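Local coordinates for F-actin-capping protein subunit alpha (Plasmodium berghei, PDB 7A0H), which probably caps the barbed, fast-growing ends of actin filaments as an atypical homodimer, blocking subunit exchange there, at residues G77-A89 / H93-K106. Numbering follows the deposited sequence.
Sequences GNLYLHPNLKILA and HLKRKVIDTTPLTK
Antiparallel pairing in a β-hairpin is illustrated by the strands 87-92 and 97-103, where Leu88 and Thr102 form a hydrogen-bonded pair: Leu88 N gives to Thr102 O (2.9 Å) and Thr102 N to Leu88 O (2.7 Å). Beyond the strand end, Leu104 N continues the pattern to Lys86 O at 2.8 Å, nearly straight at the hydrogen (170°) although the donor stands above the carbonyl plane. Side chains alternate accordingly. Ile87 and Ala89 share one face with Thr101 and Pro103, and Ala89 rests there against Ile68. On the face that carries Leu88 and Thr102, Leu104, its CG anti to the carbonyl carbon (chi1 -55°), spreads its two methyls: CD2 meets Leu88 CD1 at 3.9 Å, while CD1 reaches past strand 87-92 to Leu81 CD1 (3.8 Å) on strand 79-82. Lys106 NZ, poorly ordered, approaches Leu85 O from above the carbonyl plane, at 3.1 Å; Lys86 instead bends away to a salt bridge with Glu114. Near the hairpin turn, Tyr80 brings its OH, hydrogen-bonded to Glu54, to the edge of the His93 ring, 3.0 Å from His93 CE1, with the two ring planes nearly perpendicular (81°). Such strand-by-strand pairing is characteristic of an antiparallel meander, here a four-stranded sheet with 97-103 at its edge.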
loop_
_atom_site.group_PDB
_atom_site.type_symbol
_atom_site.label_atom_id
_atom_site.label_comp_id
_atom_site.label_asym_id
_atom_site.label_seq_id
_atom_site.Cartn_x
_atom_site.Cartn_y
_atom_site.Cartn_z
ATOM N N GLY A 77 -6.190 -18.575 26.864
ATOM C CA GLY A 77 -6.146 -19.886 26.210
ATOM C C GLY A 77 -6.267 -19.707 24.717
ATOM O O GLY A 77 -5.462 -19.039 24.046
ATOM N N ASN A 78 -7.339 -20.228 24.169
ATOM C CA ASN A 78 -7.677 -20.000 22.775
ATOM C C ASN A 78 -8.887 -19.097 22.656
ATOM O O ASN A 78 -9.441 -18.924 21.551
ATOM C CB ASN A 78 -7.877 -21.369 22.128
ATOM C CG ASN A 78 -6.636 -22.286 22.315
ATOM O OD1 ASN A 78 -5.568 -22.052 21.731
ATOM N ND2 ASN A 78 -6.768 -23.293 23.188
ATOM N N LEU A 79 -9.311 -18.533 23.788
ATOM C CA LEU A 79 -10.451 -17.631 23.945
ATOM C C LEU A 79 -9.953 -16.188 24.156
ATOM O O LEU A 79 -8.747 -15.885 24.178
ATOM C CB LEU A 79 -11.346 -18.158 25.089
ATOM C CG LEU A 79 -11.687 -19.707 25.020
ATOM C CD1 LEU A 79 -12.626 -20.233 26.067
ATOM C CD2 LEU A 79 -12.299 -20.111 23.704
ATOM N N TYR A 80 -10.907 -15.266 24.298
ATOM C CA TYR A 80 -10.661 -13.833 24.389
ATOM C C TYR A 80 -11.500 -13.293 25.537
ATOM O O TYR A 80 -12.706 -13.524 25.573
ATOM C CB TYR A 80 -11.015 -13.094 23.072
ATOM C CG TYR A 80 -10.071 -13.562 21.981
ATOM C CD1 TYR A 80 -8.805 -13.027 21.895
ATOM C CD2 TYR A 80 -10.438 -14.616 21.081
ATOM C CE1 TYR A 80 -7.920 -13.480 20.970
ATOM C CE2 TYR A 80 -9.541 -15.094 20.092
ATOM C CZ TYR A 80 -8.294 -14.559 20.074
ATOM O OH TYR A 80 -7.463 -15.025 19.127
ATOM N N LEU A 81 -10.887 -12.488 26.422
ATOM C CA LEU A 81 -11.596 -12.032 27.612
ATOM C C LEU A 81 -12.379 -10.787 27.276
ATOM O O LEU A 81 -11.896 -9.885 26.567
ATOM C CB LEU A 81 -10.649 -11.738 28.777
ATOM C CG LEU A 81 -11.299 -11.279 30.102
ATOM C CD1 LEU A 81 -12.077 -12.403 30.787
ATOM C CD2 LEU A 81 -10.240 -10.717 31.056
ATOM N N HIS A 82 -13.589 -10.763 27.727
ATOM C CA HIS A 82 -14.234 -9.470 27.886
ATOM C C HIS A 82 -14.197 -9.101 29.392
ATOM O O HIS A 82 -14.941 -9.684 30.172
ATOM C CB HIS A 82 -15.668 -9.547 27.383
ATOM C CG HIS A 82 -16.359 -8.222 27.335
ATOM N ND1 HIS A 82 -16.834 -7.595 28.462
ATOM C CD2 HIS A 82 -16.753 -7.470 26.277
ATOM C CE1 HIS A 82 -17.523 -6.524 28.097
ATOM N NE2 HIS A 82 -17.467 -6.411 26.783
ATOM N N PRO A 83 -13.334 -8.188 29.831
ATOM C CA PRO A 83 -13.112 -8.016 31.284
ATOM C C PRO A 83 -14.293 -7.416 32.054
ATOM O O PRO A 83 -14.485 -7.720 33.238
ATOM C CB PRO A 83 -11.859 -7.140 31.353
ATOM C CG PRO A 83 -11.672 -6.593 30.015
ATOM C CD PRO A 83 -12.211 -7.634 29.046
ATOM N N ASN A 84 -15.124 -6.623 31.426
ATOM C CA ASN A 84 -16.284 -6.187 32.176
ATOM C C ASN A 84 -17.359 -7.218 32.307
ATOM O O ASN A 84 -17.976 -7.308 33.368
ATOM C CB ASN A 84 -16.844 -4.901 31.606
ATOM C CG ASN A 84 -15.937 -3.726 31.932
ATOM O OD1 ASN A 84 -14.950 -3.866 32.712
ATOM N ND2 ASN A 84 -16.153 -2.628 31.256
ATOM N N LEU A 85 -17.682 -7.967 31.229
ATOM C CA LEU A 85 -18.699 -9.002 31.374
ATOM C C LEU A 85 -18.196 -10.260 32.070
ATOM O O LEU A 85 -19.029 -11.076 32.495
ATOM C CB LEU A 85 -19.309 -9.386 29.998
ATOM C CG LEU A 85 -20.020 -8.210 29.336
ATOM C CD1 LEU A 85 -20.301 -8.398 27.898
ATOM C CD2 LEU A 85 -21.317 -7.977 30.050
ATOM N N LYS A 86 -16.879 -10.466 32.161
ATOM C CA LYS A 86 -16.359 -11.669 32.798
ATOM C C LYS A 86 -16.785 -12.901 32.007
ATOM O O LYS A 86 -17.473 -13.801 32.491
ATOM C CB LYS A 86 -16.841 -11.735 34.247
ATOM C CG LYS A 86 -16.307 -10.570 35.154
ATOM C CD LYS A 86 -14.755 -10.590 35.153
ATOM C CE LYS A 86 -14.119 -9.681 36.228
ATOM N NZ LYS A 86 -14.249 -8.219 35.959
ATOM N N ILE A 87 -16.322 -12.932 30.775
ATOM C CA ILE A 87 -16.747 -13.881 29.751
ATOM C C ILE A 87 -15.517 -14.140 28.904
ATOM O O ILE A 87 -14.764 -13.194 28.617
ATOM C CB ILE A 87 -17.896 -13.279 28.929
ATOM C CG1 ILE A 87 -19.220 -13.802 29.437
ATOM C CG2 ILE A 87 -17.636 -13.440 27.442
ATOM C CD1 ILE A 87 -20.369 -12.997 28.836
ATOM N N LEU A 88 -15.238 -15.413 28.627
ATOM C CA LEU A 88 -14.274 -15.802 27.615
ATOM C C LEU A 88 -15.087 -16.141 26.383
ATOM O O LEU A 88 -16.028 -16.948 26.454
ATOM C CB LEU A 88 -13.461 -17.028 28.022
ATOM C CG LEU A 88 -12.775 -16.931 29.393
ATOM C CD1 LEU A 88 -12.197 -18.289 29.852
ATOM C CD2 LEU A 88 -11.661 -15.911 29.384
ATOM N N ALA A 89 -14.731 -15.527 25.271
ATOM C CA ALA A 89 -15.473 -15.659 24.027
ATOM C C ALA A 89 -14.608 -16.465 23.084
ATOM O O ALA A 89 -13.402 -16.191 22.900
ATOM C CB ALA A 89 -15.817 -14.303 23.415
ATOM N N HIS A 93 -12.259 -16.328 13.468
ATOM C CA HIS A 93 -11.446 -15.238 12.951
ATOM C C HIS A 93 -11.741 -14.944 11.484
ATOM O O HIS A 93 -11.690 -13.779 11.078
ATOM C CB HIS A 93 -9.992 -15.583 13.148
ATOM C CG HIS A 93 -9.591 -15.645 14.575
ATOM N ND1 HIS A 93 -9.322 -14.510 15.321
ATOM C CD2 HIS A 93 -9.403 -16.699 15.394
ATOM C CE1 HIS A 93 -8.976 -14.876 16.544
ATOM N NE2 HIS A 93 -8.994 -16.200 16.605
ATOM N N LEU A 94 -12.021 -15.958 10.674
ATOM C CA LEU A 94 -12.377 -15.671 9.291
ATOM C C LEU A 94 -13.733 -14.996 9.238
ATOM O O LEU A 94 -13.936 -14.027 8.497
ATOM C CB LEU A 94 -12.379 -16.946 8.452
ATOM C CG LEU A 94 -11.138 -17.827 8.560
ATOM C CD1 LEU A 94 -11.483 -19.335 8.487
ATOM C CD2 LEU A 94 -10.171 -17.409 7.449
ATOM N N LYS A 95 -14.681 -15.508 10.009
ATOM C CA LYS A 95 -16.002 -14.902 10.004
ATOM C C LYS A 95 -16.064 -13.629 10.851
ATOM O O LYS A 95 -16.964 -12.806 10.646
ATOM C CB LYS A 95 -17.011 -15.934 10.524
ATOM C CG LYS A 95 -17.186 -17.223 9.711
ATOM C CD LYS A 95 -17.974 -16.947 8.405
ATOM C CE LYS A 95 -18.358 -18.238 7.633
ATOM N NZ LYS A 95 -18.668 -18.050 6.126
ATOM N N ARG A 96 -15.146 -13.458 11.805
ATOM C CA ARG A 96 -15.206 -12.329 12.745
ATOM C C ARG A 96 -16.542 -12.328 13.484
ATOM O O ARG A 96 -17.321 -11.368 13.445
ATOM C CB ARG A 96 -14.979 -10.985 12.048
ATOM C CG ARG A 96 -13.534 -10.764 11.590
ATOM C CD ARG A 96 -13.244 -9.299 11.305
ATOM N NE ARG A 96 -11.857 -9.103 10.864
ATOM C CZ ARG A 96 -11.368 -7.944 10.401
ATOM N NH1 ARG A 96 -12.155 -6.866 10.306
ATOM N NH2 ARG A 96 -10.089 -7.851 10.054
ATOM N N LYS A 97 -16.810 -13.442 14.147
ATOM C CA LYS A 97 -18.011 -13.566 14.946
ATOM C C LYS A 97 -17.711 -14.387 16.163
ATOM O O LYS A 97 -16.712 -15.108 16.220
ATOM C CB LYS A 97 -19.188 -14.170 14.181
ATOM C CG LYS A 97 -18.974 -15.612 13.688
ATOM C CD LYS A 97 -20.319 -16.245 13.210
ATOM C CE LYS A 97 -20.164 -17.643 12.619
ATOM N NZ LYS A 97 -21.485 -18.084 12.037
ATOM N N VAL A 98 -18.569 -14.215 17.164
ATOM C CA VAL A 98 -18.514 -15.002 18.374
ATOM C C VAL A 98 -19.273 -16.308 18.151
ATOM O O VAL A 98 -20.474 -16.287 17.837
ATOM C CB VAL A 98 -19.119 -14.231 19.546
ATOM C CG1 VAL A 98 -19.129 -15.080 20.791
ATOM C CG2 VAL A 98 -18.307 -12.970 19.798
ATOM N N ILE A 99 -18.641 -17.424 18.485
ATOM C CA ILE A 99 -19.272 -18.732 18.297
ATOM C C ILE A 99 -19.526 -19.457 19.600
ATOM O O ILE A 99 -20.172 -20.499 19.589
ATOM C CB ILE A 99 -18.450 -19.628 17.343
ATOM C CG1 ILE A 99 -17.013 -19.851 17.865
ATOM C CG2 ILE A 99 -18.299 -18.940 16.030
ATOM C CD1 ILE A 99 -16.109 -20.815 16.999
ATOM N N ASP A 100 -19.038 -18.963 20.728
ATOM C CA ASP A 100 -19.364 -19.579 22.019
ATOM C C ASP A 100 -18.868 -18.628 23.105
ATOM O O ASP A 100 -17.988 -17.804 22.889
ATOM C CB ASP A 100 -18.749 -21.006 22.063
ATOM C CG ASP A 100 -19.241 -21.848 23.205
ATOM O OD1 ASP A 100 -20.484 -21.866 23.516
ATOM O OD2 ASP A 100 -18.354 -22.577 23.732
ATOM N N THR A 101 -19.455 -18.727 24.279
ATOM C CA THR A 101 -18.966 -17.924 25.381
ATOM C C THR A 101 -18.969 -18.776 26.626
ATOM O O THR A 101 -19.860 -19.613 26.805
ATOM C CB THR A 101 -19.794 -16.688 25.626
ATOM O OG1 THR A 101 -21.125 -17.105 25.866
ATOM C CG2 THR A 101 -19.786 -15.777 24.437
ATOM N N THR A 102 -17.947 -18.571 27.444
ATOM C CA THR A 102 -17.791 -19.315 28.698
ATOM C C THR A 102 -17.680 -18.262 29.797
ATOM O O THR A 102 -16.666 -17.555 29.880
ATOM C CB THR A 102 -16.512 -20.164 28.699
ATOM O OG1 THR A 102 -16.421 -20.914 27.489
ATOM C CG2 THR A 102 -16.484 -21.033 29.964
ATOM N N PRO A 103 -18.693 -18.156 30.641
ATOM C CA PRO A 103 -18.710 -17.138 31.697
ATOM C C PRO A 103 -17.754 -17.430 32.847
ATOM O O PRO A 103 -17.613 -18.562 33.297
ATOM C CB PRO A 103 -20.166 -17.194 32.186
ATOM C CG PRO A 103 -20.579 -18.652 31.888
ATOM C CD PRO A 103 -19.894 -19.026 30.627
ATOM N N LEU A 104 -17.159 -16.411 33.376
ATOM C CA LEU A 104 -16.383 -16.624 34.592
ATOM C C LEU A 104 -17.307 -16.482 35.775
ATOM O O LEU A 104 -18.297 -15.752 35.725
ATOM C CB LEU A 104 -15.238 -15.611 34.671
ATOM C CG LEU A 104 -14.337 -15.642 33.427
ATOM C CD1 LEU A 104 -13.376 -14.580 33.668
ATOM C CD2 LEU A 104 -13.607 -16.984 33.189
ATOM N N THR A 105 -17.000 -17.225 36.821
ATOM C CA THR A 105 -17.780 -17.143 38.052
ATOM C C THR A 105 -17.475 -15.796 38.683
ATOM O O THR A 105 -16.310 -15.385 38.732
ATOM C CB THR A 105 -17.435 -18.294 38.989
ATOM O OG1 THR A 105 -17.432 -19.544 38.261
ATOM C CG2 THR A 105 -18.455 -18.394 40.100
ATOM N N LYS A 106 -18.507 -15.096 39.122
ATOM C CA LYS A 106 -18.331 -13.761 39.673
ATOM C C LYS A 106 -17.884 -13.836 41.128
ATOM O O LYS A 106 -18.240 -14.763 41.859
ATOM C CB LYS A 106 -19.633 -12.968 39.592
ATOM C CG LYS A 106 -20.309 -12.966 38.233
ATOM C CD LYS A 106 -19.660 -11.979 37.294
ATOM C CE LYS A 106 -20.601 -11.584 36.152
ATOM N NZ LYS A 106 -19.966 -10.483 35.360
HETATM O O HOH W 1 -7.813 -18.119 18.975
HETATM O O HOH W 2 -19.693 -14.021 33.793
#